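Local structure of ThiJ/pfpI family protein (3EFE) at residues K7-Y21 with V43-G57. The protein belongs to the DJ-1/PfpI family, whose members include chaperones, proteases and deglycases, but its own function is not established. Sequence-based numbering, arbitrary orientation.
Sequences KAFLYVFNTMSDWEY and VITVGANKEMITTMG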
ATOM      1  N   LYS D   7       7.354  12.182 -16.383  1.00 48.05           N
ATOM      2  CA  LYS D   7       7.794  11.979 -14.983  1.00 47.11           C
ATOM      3  C   LYS D   7       6.617  11.728 -14.053  1.00 44.56           C
ATOM      4  O   LYS D   7       5.512  12.077 -14.371  1.00 44.55           O
ATOM      5  CB  LYS D   7       8.638  13.156 -14.517  1.00 48.07           C
ATOM      6  CG  LYS D   7       9.637  13.544 -15.613  1.00 48.87           C
ATOM      7  CD  LYS D   7      10.860  14.230 -15.085  1.00 50.41           C
ATOM      8  CE  LYS D   7      11.887  14.394 -16.205  1.00 53.33           C
ATOM      9  NZ  LYS D   7      11.352  15.244 -17.356  1.00 57.52           N
ATOM     10  N   ALA D   8       6.868  11.027 -12.962  1.00 42.06           N
ATOM     11  CA  ALA D   8       5.897  10.763 -11.938  1.00 40.65           C
ATOM     12  C   ALA D   8       6.544  11.154 -10.640  1.00 38.08           C
ATOM     13  O   ALA D   8       7.620  10.747 -10.347  1.00 35.89           O
ATOM     14  CB  ALA D   8       5.454   9.313 -11.920  1.00 39.83           C
ATOM     15  N   PHE D   9       5.870  12.037  -9.925  1.00 37.71           N
ATOM     16  CA  PHE D   9       6.305  12.512  -8.599  1.00 37.61           C
ATOM     17  C   PHE D   9       5.397  12.008  -7.515  1.00 36.78           C
ATOM     18  O   PHE D   9       4.191  12.027  -7.677  1.00 35.40           O
ATOM     19  CB  PHE D   9       6.322  14.034  -8.571  1.00 37.37           C
ATOM     20  CG  PHE D   9       7.329  14.622  -9.520  1.00 36.45           C
ATOM     21  CD1 PHE D   9       8.687  14.539  -9.240  1.00 35.07           C
ATOM     22  CD2 PHE D   9       6.925  15.227 -10.669  1.00 40.34           C
ATOM     23  CE1 PHE D   9       9.612  15.067 -10.058  1.00 36.61           C
ATOM     24  CE2 PHE D   9       7.885  15.769 -11.568  1.00 39.50           C
ATOM     25  CZ  PHE D   9       9.245  15.666 -11.222  1.00 38.69           C
ATOM     26  N   LEU D  10       5.974  11.526  -6.412  1.00 37.38           N
ATOM     27  CA  LEU D  10       5.175  11.290  -5.227  1.00 37.22           C
ATOM     28  C   LEU D  10       5.643  12.243  -4.159  1.00 38.40           C
ATOM     29  O   LEU D  10       6.773  12.170  -3.656  1.00 40.22           O
ATOM     30  CB  LEU D  10       5.333   9.837  -4.777  1.00 36.55           C
ATOM     31  CG  LEU D  10       4.646   9.440  -3.465  1.00 36.71           C
ATOM     32  CD1 LEU D  10       3.102   9.341  -3.644  1.00 34.38           C
ATOM     33  CD2 LEU D  10       5.323   8.211  -2.828  1.00 34.00           C
ATOM     34  N   TYR D  11       4.762  13.108  -3.732  1.00 41.24           N
ATOM     35  CA  TYR D  11       5.039  13.932  -2.531  1.00 40.24           C
ATOM     36  C   TYR D  11       5.103  13.098  -1.262  1.00 39.39           C
ATOM     37  O   TYR D  11       4.118  12.417  -0.886  1.00 39.59           O
ATOM     38  CB  TYR D  11       4.018  15.065  -2.462  1.00 43.20           C
ATOM     39  CG  TYR D  11       4.247  16.056  -1.344  1.00 44.85           C
ATOM     40  CD1 TYR D  11       5.415  16.826  -1.280  1.00 47.81           C
ATOM     41  CD2 TYR D  11       3.276  16.245  -0.368  1.00 46.47           C
ATOM     42  CE1 TYR D  11       5.599  17.748  -0.232  1.00 47.80           C
ATOM     43  CE2 TYR D  11       3.436  17.159   0.630  1.00 47.15           C
ATOM     44  CZ  TYR D  11       4.612  17.898   0.715  1.00 47.75           C
ATOM     45  OH  TYR D  11       4.751  18.787   1.775  1.00 50.36           O
ATOM     46  N   VAL D  12       6.266  13.150  -0.614  1.00 38.42           N
ATOM     47  CA  VAL D  12       6.551  12.391   0.630  1.00 38.13           C
ATOM     48  C   VAL D  12       6.670  13.324   1.853  1.00 38.10           C
ATOM     49  O   VAL D  12       7.340  14.353   1.795  1.00 37.79           O
ATOM     50  CB  VAL D  12       7.822  11.373   0.460  1.00 37.66           C
ATOM     51  CG1 VAL D  12       7.518  10.374  -0.663  1.00 33.34           C
ATOM     52  CG2 VAL D  12       9.100  12.086   0.217  1.00 32.71           C
ATOM     53  N   PHE D  13       5.965  12.961   2.931  1.00 39.44           N
ATOM     54  CA  PHE D  13       5.848  13.766   4.189  1.00 38.82           C
ATOM     55  C   PHE D  13       5.569  12.884   5.370  1.00 39.00           C
ATOM     56  O   PHE D  13       4.983  11.816   5.228  1.00 38.43           O
ATOM     57  CB  PHE D  13       4.777  14.851   4.132  1.00 39.49           C
ATOM     58  CG  PHE D  13       3.412  14.351   3.734  1.00 40.33           C
ATOM     59  CD1 PHE D  13       2.451  14.127   4.682  1.00 39.69           C
ATOM     60  CD2 PHE D  13       3.103  14.118   2.386  1.00 40.97           C
ATOM     61  CE1 PHE D  13       1.236  13.671   4.329  1.00 41.61           C
ATOM     62  CE2 PHE D  13       1.889  13.644   2.015  1.00 40.53           C
ATOM     63  CZ  PHE D  13       0.941  13.421   2.983  1.00 41.44           C
ATOM     64  N   ASN D  14       5.969  13.359   6.558  1.00 38.98           N
ATOM     65  CA  ASN D  14       5.747  12.604   7.761  1.00 38.59           C
ATOM     66  C   ASN D  14       4.285  12.326   7.844  1.00 37.50           C
ATOM     67  O   ASN D  14       3.500  13.250   7.667  1.00 35.22           O
ATOM     68  CB  ASN D  14       6.095  13.389   9.016  1.00 39.40           C
ATOM     69  CG  ASN D  14       7.593  13.522   9.264  1.00 42.90           C
ATOM     70  OD1 ASN D  14       8.011  14.581   9.695  1.00 46.51           O
ATOM     71  ND2 ASN D  14       8.393  12.478   9.005  1.00 40.91           N
ATOM     72  N   THR D  15       3.935  11.063   8.124  1.00 36.91           N
ATOM     73  CA  THR D  15       2.557  10.680   8.363  1.00 36.65           C
ATOM     74  C   THR D  15       1.858  10.175   7.088  1.00 36.46           C
ATOM     75  O   THR D  15       0.700   9.802   7.156  1.00 35.11           O
ATOM     76  CB  THR D  15       1.716  11.888   8.989  1.00 37.14           C
ATOM     77  OG1 THR D  15       1.938  11.975  10.431  1.00 37.27           O
ATOM     78  CG2 THR D  15       0.310  11.743   8.722  1.00 34.74           C
ATOM     79  N   MET D  16       2.534  10.167   5.917  1.00 36.64           N
ATOM     80  CA  MET D  16       1.800   9.757   4.685  1.00 34.58           C
ATOM     81  C   MET D  16       1.241   8.360   4.870  1.00 33.91           C
ATOM     82  O   MET D  16       1.870   7.462   5.454  1.00 34.13           O
ATOM     83  CB  MET D  16       2.620   9.912   3.414  1.00 36.03           C
ATOM     84  CG  MET D  16       4.001   9.195   3.329  1.00 34.66           C
ATOM     85  SD  MET D  16       4.930   9.514   1.867  1.00 29.52           S
ATOM     86  CE  MET D  16       3.751   9.450   0.815  1.00 24.93           C
ATOM     87  N   SER D  17       0.006   8.218   4.450  1.00 34.21           N
ATOM     88  CA  SER D  17      -0.755   6.950   4.535  1.00 34.92           C
ATOM     89  C   SER D  17      -0.323   5.894   3.473  1.00 34.66           C
ATOM     90  O   SER D  17      -0.628   6.062   2.325  1.00 34.65           O
ATOM     91  CB  SER D  17      -2.226   7.304   4.368  1.00 35.45           C
ATOM     92  OG  SER D  17      -2.634   8.190   5.421  1.00 37.05           O
ATOM     93  N   ASP D  18       0.319   4.814   3.914  1.00 33.80           N
ATOM     94  CA  ASP D  18       0.973   3.801   3.079  1.00 34.56           C
ATOM     95  C   ASP D  18       0.065   3.046   2.138  1.00 34.15           C
ATOM     96  O   ASP D  18       0.475   2.686   1.015  1.00 33.46           O
ATOM     97  CB  ASP D  18       1.665   2.731   3.951  1.00 35.40           C
ATOM     98  CG  ASP D  18       2.697   3.342   4.936  1.00 35.18           C
ATOM     99  OD1 ASP D  18       3.903   3.079   4.827  1.00 36.10           O
ATOM    100  OD2 ASP D  18       2.275   4.089   5.805  1.00 38.31           O
ATOM    101  N   TRP D  19      -1.167   2.817   2.570  1.00 33.32           N
ATOM    102  CA  TRP D  19      -2.046   1.973   1.803  1.00 33.33           C
ATOM    103  C   TRP D  19      -2.568   2.741   0.608  1.00 33.09           C
ATOM    104  O   TRP D  19      -3.103   2.145  -0.294  1.00 32.67           O
ATOM    105  CB  TRP D  19      -3.148   1.391   2.661  1.00 33.22           C
ATOM    106  CG  TRP D  19      -4.139   2.338   3.022  1.00 34.12           C
ATOM    107  CD1 TRP D  19      -5.276   2.609   2.345  1.00 32.47           C
ATOM    108  CD2 TRP D  19      -4.108   3.212   4.137  1.00 35.26           C
ATOM    109  NE1 TRP D  19      -5.942   3.560   2.949  1.00 32.06           N
ATOM    110  CE2 TRP D  19      -5.250   3.986   4.053  1.00 32.58           C
ATOM    111  CE3 TRP D  19      -3.170   3.465   5.162  1.00 35.25           C
ATOM    112  CZ2 TRP D  19      -5.560   4.972   4.983  1.00 33.64           C
ATOM    113  CZ3 TRP D  19      -3.475   4.405   6.093  1.00 35.02           C
ATOM    114  CH2 TRP D  19      -4.656   5.177   5.991  1.00 35.74           C
ATOM    115  N   GLU D  20      -2.346   4.057   0.567  1.00 33.59           N
ATOM    116  CA  GLU D  20      -3.122   4.914  -0.350  1.00 33.18           C
ATOM    117  C   GLU D  20      -2.408   5.035  -1.721  1.00 33.17           C
ATOM    118  O   GLU D  20      -3.065   5.178  -2.758  1.00 34.05           O
ATOM    119  CB  GLU D  20      -3.450   6.252   0.283  1.00 32.79           C
ATOM    120  CG  GLU D  20      -4.556   6.113   1.286  1.00 33.38           C
ATOM    121  CD  GLU D  20      -4.905   7.324   1.986  1.00 33.61           C
ATOM    122  OE1 GLU D  20      -4.325   8.403   1.691  1.00 30.31           O
ATOM    123  OE2 GLU D  20      -5.831   7.208   2.843  1.00 39.86           O
ATOM    124  N   TYR D  21      -1.097   4.898  -1.724  1.00 32.50           N
ATOM    125  CA  TYR D  21      -0.260   5.077  -2.953  1.00 32.63           C
ATOM    126  C   TYR D  21       0.420   3.815  -3.416  1.00 32.29           C
ATOM    127  O   TYR D  21       0.948   3.833  -4.484  1.00 33.26           O
ATOM    128  CB  TYR D  21       0.787   6.234  -2.849  1.00 31.31           C
ATOM    129  CG  TYR D  21       1.628   6.056  -1.670  1.00 33.50           C
ATOM    130  CD1 TYR D  21       2.656   5.120  -1.665  1.00 34.97           C
ATOM    131  CD2 TYR D  21       1.308   6.699  -0.454  1.00 33.75           C
ATOM    132  CE1 TYR D  21       3.366   4.877  -0.511  1.00 35.80           C
ATOM    133  CE2 TYR D  21       2.036   6.462   0.661  1.00 31.61           C
ATOM    134  CZ  TYR D  21       3.055   5.584   0.632  1.00 31.35           C
ATOM    135  OH  TYR D  21       3.759   5.342   1.745  1.00 31.22           O
ATOM    136  N   VAL D  43       9.096   6.747 -10.539  1.00 36.30           N
ATOM    137  CA  VAL D  43       8.505   7.554  -9.484  1.00 34.73           C
ATOM    138  C   VAL D  43       9.669   8.219  -8.728  1.00 34.54           C
ATOM    139  O   VAL D  43      10.549   7.550  -8.167  1.00 33.64           O
ATOM    140  CB  VAL D  43       7.574   6.715  -8.572  1.00 33.98           C
ATOM    141  CG1 VAL D  43       7.035   7.567  -7.289  1.00 29.96           C
ATOM    142  CG2 VAL D  43       6.416   6.126  -9.404  1.00 30.67           C
ATOM    143  N   ILE D  44       9.704   9.551  -8.807  1.00 35.55           N
ATOM    144  CA  ILE D  44      10.625  10.399  -8.002  1.00 36.53           C
ATOM    145  C   ILE D  44       9.943  10.911  -6.740  1.00 36.23           C
ATOM    146  O   ILE D  44       8.928  11.635  -6.789  1.00 38.01           O
ATOM    147  CB  ILE D  44      11.172  11.610  -8.805  1.00 36.56           C
ATOM    148  CG1 ILE D  44      11.715  11.143 -10.165  1.00 37.26           C
ATOM    149  CG2 ILE D  44      12.311  12.328  -7.988  1.00 35.54           C
ATOM    150  CD1 ILE D  44      11.485  12.146 -11.309  1.00 37.17           C
ATOM    151  N   THR D  45      10.457  10.545  -5.589  1.00 37.19           N
ATOM    152  CA  THR D  45       9.860  11.051  -4.356  1.00 38.48           C
ATOM    153  C   THR D  45      10.295  12.530  -4.124  1.00 39.45           C
ATOM    154  O   THR D  45      11.472  12.849  -4.253  1.00 38.62           O
ATOM    155  CB  THR D  45      10.113  10.136  -3.113  1.00 38.03           C
ATOM    156  OG1 THR D  45      11.481  10.081  -2.807  1.00 38.56           O
ATOM    157  CG2 THR D  45       9.607   8.729  -3.339  1.00 38.13           C
ATOM    158  N   VAL D  46       9.329  13.422  -3.855  1.00 39.92           N
ATOM    159  CA  VAL D  46       9.650  14.829  -3.566  1.00 40.92           C
ATOM    160  C   VAL D  46       9.160  15.265  -2.187  1.00 41.05           C
ATOM    161  O   VAL D  46       8.049  15.043  -1.831  1.00 40.73           O
ATOM    162  CB  VAL D  46       9.237  15.848  -4.657  1.00 41.02           C
ATOM    163  CG1 VAL D  46       8.210  15.345  -5.648  1.00 41.44           C
ATOM    164  CG2 VAL D  46       8.773  17.122  -3.998  1.00 42.03           C
ATOM    165  N   GLY D  47      10.064  15.811  -1.387  1.00 42.70           N
ATOM    166  CA  GLY D  47       9.804  16.188  -0.009  1.00 43.50           C
ATOM    167  C   GLY D  47       9.641  17.670   0.013  1.00 44.21           C
ATOM    168  O   GLY D  47       9.991  18.346  -0.995  1.00 44.60           O
ATOM    169  N   ALA D  48       9.096  18.189   1.124  1.00 44.75           N
ATOM    170  CA  ALA D  48       9.071  19.658   1.353  1.00 46.09           C
ATOM    171  C   ALA D  48      10.513  20.143   1.388  1.00 46.95           C
ATOM    172  O   ALA D  48      10.785  21.256   0.977  1.00 48.12           O
ATOM    173  CB  ALA D  48       8.328  20.060   2.662  1.00 44.64           C
ATOM    174  N   ASN D  49      11.402  19.277   1.886  1.00 47.95           N
ATOM    175  CA  ASN D  49      12.818  19.451   1.918  1.00 48.51           C
ATOM    176  C   ASN D  49      13.452  18.031   1.950  1.00 49.78           C
ATOM    177  O   ASN D  49      12.738  17.045   1.910  1.00 49.91           O
ATOM    178  CB  ASN D  49      13.176  20.177   3.176  1.00 48.61           C
ATOM    179  CG  ASN D  49      12.836  19.363   4.412  1.00 50.57           C
ATOM    180  OD1 ASN D  49      12.921  18.120   4.428  1.00 50.56           O
ATOM    181  ND2 ASN D  49      12.454  20.059   5.465  1.00 53.22           N
ATOM    182  N   LYS D  50      14.785  17.943   2.078  1.00 50.87           N
ATOM    183  CA  LYS D  50      15.554  16.705   1.875  1.00 51.02           C
ATOM    184  C   LYS D  50      15.580  15.802   3.090  1.00 50.63           C
ATOM    185  O   LYS D  50      16.108  14.696   3.042  1.00 49.37           O
ATOM    186  CB  LYS D  50      16.969  17.048   1.388  1.00 50.79           C
ATOM    187  CG  LYS D  50      16.949  17.682  -0.044  1.00 53.60           C
ATOM    188  CD  LYS D  50      17.940  17.038  -1.119  1.00 54.90           C
ATOM    189  CE  LYS D  50      17.621  15.535  -1.491  1.00 57.42           C
ATOM    190  NZ  LYS D  50      17.475  14.572  -0.262  1.00 58.60           N
ATOM    191  N   GLU D  51      14.971  16.284   4.175  1.00 51.75           N
ATOM    192  CA  GLU D  51      14.826  15.540   5.425  1.00 51.80           C
ATOM    193  C   GLU D  51      14.037  14.252   5.167  1.00 50.37           C
ATOM    194  O   GLU D  51      13.031  14.223   4.411  1.00 49.58           O
ATOM    195  CB  GLU D  51      14.100  16.353   6.537  1.00 52.39           C
ATOM    196  CG  GLU D  51      14.800  17.633   7.161  1.00 56.29           C
ATOM    197  CD  GLU D  51      13.865  18.397   8.248  1.00 57.53           C
ATOM    198  OE1 GLU D  51      12.642  18.067   8.375  1.00 61.85           O
ATOM    199  OE2 GLU D  51      14.355  19.353   8.945  1.00 62.86           O
ATOM    200  N   MET D  52      14.528  13.198   5.808  1.00 49.28           N
ATOM    201  CA  MET D  52      13.827  11.942   5.926  1.00 48.58           C
ATOM    202  C   MET D  52      12.511  12.139   6.611  1.00 47.18           C
ATOM    203  O   MET D  52      12.373  12.965   7.567  1.00 48.25           O
ATOM    204  CB  MET D  52      14.710  10.934   6.687  1.00 49.09           C
ATOM    205  CG  MET D  52      15.911  10.511   5.787  1.00 51.49           C
ATOM    206  SD  MET D  52      16.466   8.849   6.000  1.00 52.88           S
ATOM    207  CE  MET D  52      15.018   8.073   5.345  1.00 49.77           C
ATOM    208  N   ILE D  53      11.536  11.393   6.099  1.00 45.00           N
ATOM    209  CA  ILE D  53      10.143  11.390   6.534  1.00 42.50           C
ATOM    210  C   ILE D  53       9.871   9.986   7.011  1.00 41.54           C
ATOM    211  O   ILE D  53      10.612   9.066   6.717  1.00 41.56           O
ATOM    212  CB  ILE D  53       9.206  11.855   5.395  1.00 42.20           C
ATOM    213  CG1 ILE D  53       9.014  10.813   4.272  1.00 40.00           C
ATOM    214  CG2 ILE D  53       9.803  13.088   4.749  1.00 42.04           C
ATOM    215  CD1 ILE D  53       8.023   9.722   4.519  1.00 38.45           C
ATOM    216  N   THR D  54       8.847   9.840   7.821  1.00 42.17           N
ATOM    217  CA  THR D  54       8.414   8.571   8.400  1.00 41.27           C
ATOM    218  C   THR D  54       6.905   8.388   7.997  1.00 40.15           C
ATOM    219  O   THR D  54       6.057   9.272   8.245  1.00 38.99           O
ATOM    220  CB  THR D  54       8.540   8.631   9.925  1.00 42.04           C
ATOM    221  OG1 THR D  54       9.896   8.923  10.285  1.00 45.25           O
ATOM    222  CG2 THR D  54       8.136   7.272  10.573  1.00 43.20           C
ATOM    223  N   THR D  55       6.573   7.300   7.334  1.00 38.49           N
ATOM    224  CA  THR D  55       5.171   7.103   6.926  1.00 37.24           C
ATOM    225  C   THR D  55       4.326   6.856   8.147  1.00 36.35           C
ATOM    226  O   THR D  55       4.869   6.643   9.176  1.00 37.94           O
ATOM    227  CB  THR D  55       5.003   5.966   5.854  1.00 36.53           C
ATOM    228  OG1 THR D  55       5.307   4.713   6.433  1.00 32.25           O
ATOM    229  CG2 THR D  55       5.917   6.212   4.627  1.00 30.89           C
ATOM    230  N   MET D  56       2.991   6.936   8.048  1.00 37.14           N
ATOM    231  CA  MET D  56       2.092   6.393   9.087  1.00 36.14           C
ATOM    232  C   MET D  56       2.410   4.983   9.499  1.00 36.47           C
ATOM    233  O   MET D  56       2.210   4.653  10.650  1.00 38.02           O
ATOM    234  CB  MET D  56       0.600   6.479   8.651  1.00 36.61           C
ATOM    235  CG  MET D  56      -0.482   6.145   9.766  1.00 34.49           C
ATOM    236  SD  MET D  56      -2.102   6.172   9.046  1.00 34.79           S
ATOM    237  CE  MET D  56      -3.028   5.452  10.338  1.00 40.24           C
ATOM    238  N   GLY D  57       2.872   4.137   8.568  1.00 36.85           N
ATOM    239  CA  GLY D  57       3.265   2.805   8.857  1.00 37.42           C
ATOM    240  C   GLY D  57       4.662   2.714   9.457  1.00 38.98           C
ATOM    241  O   GLY D  57       5.083   1.661   9.894  1.00 40.64           O
TER
HETATM  242  O   HOH W   1       8.572  16.542   3.264  1.00 37.44           O
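The carboxylate of D18 takes one bond on each oxygen from the segment 43-57. T55 OG1 donates at 2.7 Å into the syn lone pair of D18 OD1, while G57 N meets D18 OD2 at 2.8 Å on that oxygen's syn side, 34° out of the carboxylate plane. T55 OG1, set between its own backbone N and carbonyl carbon (chi1 68°), in turn accepts from L59 N, so this hydroxyl both donates and accepts. Alongside, M56 N donates to M16 O, and the extended side chain of M56 carries SD to the edge of the W19 six-membered ring, 3.7 Å from CZ3, a Met-aromatic contact beside the second subunit. One step back, T15 N, from within the type II turn F13-M16, meets T54 O almost head-on at 2.8 Å.

The other half is a parallel strand pair, 8-11 with 43-47, joined by helix 18-30 in a beta-alpha-beta crossover. I44 N bonds A8 O, L10 N bonds I44 O, V46 N bonds L10 O and V12 N bonds V46 O. On one side of the sheet F9 CD1 lies 3.7 Å from V46 CG1; on the other L10 CB meets V43 CG1. V12 CG1 packs on T45 CB, and a water accepting from A48 N donates to V12 O. Beside the continuing backbone bonds, two neutral donors would probably stabilise the buried charge of D18 and limit its rotation.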